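Local coordinates for protein putative nucleotide-diphospho-sugar transferase (Desulfovibrio desulfuricans subsp. desulfuricans, PDB 3CGX) that is of unconfirmed function but probably transfers sugars from nucleotide-diphospho-sugar donors, at residues Asp223-Ile226 and Arg227-Asp230. Residues are numbered along the deposited sequence; the frame is centred on the assembly and turned at random.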
# COMPACT_ATOMS: atom_id res chain seq x y z
N ASP A 223 5.46 23.56 6.09
CA ASP A 223 5.74 23.58 7.53
C ASP A 223 4.72 24.40 8.34
O ASP A 223 4.14 23.92 9.34
CB ASP A 223 7.17 24.06 7.80
CG ASP A 223 7.51 24.04 9.30
OD1 ASP A 223 7.95 22.97 9.78
OD2 ASP A 223 7.20 25.03 9.97
N ALA A 224 4.48 25.63 7.90
CA ALA A 224 3.64 26.57 8.61
C ALA A 224 2.19 26.12 8.68
O ALA A 224 1.44 26.55 9.55
CB ALA A 224 3.71 27.98 7.96
N LEU A 225 1.80 25.32 7.69
CA LEU A 225 0.44 24.77 7.62
C LEU A 225 0.34 23.51 8.53
O LEU A 225 -0.53 23.40 9.40
CB LEU A 225 0.10 24.42 6.18
CG LEU A 225 -1.24 23.70 5.97
CD1 LEU A 225 -2.38 24.51 6.58
CD2 LEU A 225 -1.35 23.43 4.46
N ILE A 226 1.25 22.59 8.33
CA ILE A 226 1.24 21.31 9.07
C ILE A 226 1.37 21.45 10.56
O ILE A 226 0.67 20.78 11.32
CB ILE A 226 2.29 20.32 8.51
CG1 ILE A 226 1.96 19.99 7.07
CG2 ILE A 226 2.37 19.03 9.37
CD1 ILE A 226 3.11 19.26 6.39
N ARG A 227 2.21 22.39 10.99
CA ARG A 227 2.43 22.65 12.42
C ARG A 227 1.26 23.35 13.17
O ARG A 227 1.35 23.60 14.37
CB ARG A 227 3.74 23.44 12.60
CG ARG A 227 5.03 22.65 12.24
CD ARG A 227 5.14 21.29 12.92
NE ARG A 227 4.98 21.37 14.37
CZ ARG A 227 5.96 21.65 15.19
NH1 ARG A 227 7.15 21.90 14.67
NH2 ARG A 227 5.77 21.70 16.50
N GLN A 228 0.19 23.67 12.44
CA GLN A 228 -1.03 24.19 13.02
C GLN A 228 -1.97 23.02 13.41
O GLN A 228 -3.06 23.25 13.93
CB GLN A 228 -1.74 25.14 12.08
CG GLN A 228 -0.96 26.44 11.84
CD GLN A 228 -1.74 27.39 11.00
OE1 GLN A 228 -2.56 28.14 11.52
NE2 GLN A 228 -1.50 27.39 9.71
N TYR A 229 -1.51 21.80 13.15
CA TYR A 229 -2.30 20.58 13.47
C TYR A 229 -1.47 19.62 14.30
O TYR A 229 -1.47 18.41 14.08
CB TYR A 229 -2.88 19.94 12.19
CG TYR A 229 -3.81 20.87 11.46
CD1 TYR A 229 -5.15 20.96 11.82
CD2 TYR A 229 -3.32 21.77 10.52
CE1 TYR A 229 -5.97 21.86 11.25
CE2 TYR A 229 -4.16 22.71 9.93
CZ TYR A 229 -5.50 22.72 10.29
OH TYR A 229 -6.41 23.64 9.76
N ASP A 230 -0.68 20.17 15.22
CA ASP A 230 0.14 19.33 16.08
C ASP A 230 -0.73 18.50 17.01
O ASP A 230 -1.65 19.01 17.64
CB ASP A 230 1.03 20.13 17.01
CG ASP A 230 2.25 20.72 16.33
OD1 ASP A 230 2.56 20.34 15.21
OD2 ASP A 230 2.95 21.52 17.00
O HOH W 1 8.57 22.06 12.10
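Arg227 N closes a helical i to i+4 bond to Asp223 O at 3.0 Å, and the side chain of the same arginine grips Asp230 side-on in a salt bridge, Arg227 NE lying 2.8 Å from Asp230 OD1 on its syn lone pair and NH2 bonding OD2. Bends at chi2 and chi3 (-51° and -53°) carry the guanidinium round towards Asp230. The Asp230 carboxylate carbon and a water lie at its edge, in plane. Asp223 and Arg227, side by side and pointing the same way, meet through this water, which donates to Asp223 OD1 at 2.6 Å and accepts from Arg227 NH1; Asp223 OD1 also binds Tyr202 on helix 195-204. Next come i to i+3 bonds, Gln228 N to Leu225 O and Tyr229 N to Ile226 O, the latter within a type I beta turn from Ile226 to Tyr229, near the end of the modelled chain. Gln228 NE2 adds a weak bond to Ala224 O, 3.1 Å away and bent to 133°. The edge of the Tyr229 ring faces Leu225 O, CD2 lying 3.4 Å from it, while CE2 touches Leu225 CD1 at 4.2 Å. Ile226 is buried against Leu198 and Tyr202, whereas Leu225 and Tyr229 reach helix 21-27 at Val27 and Val26.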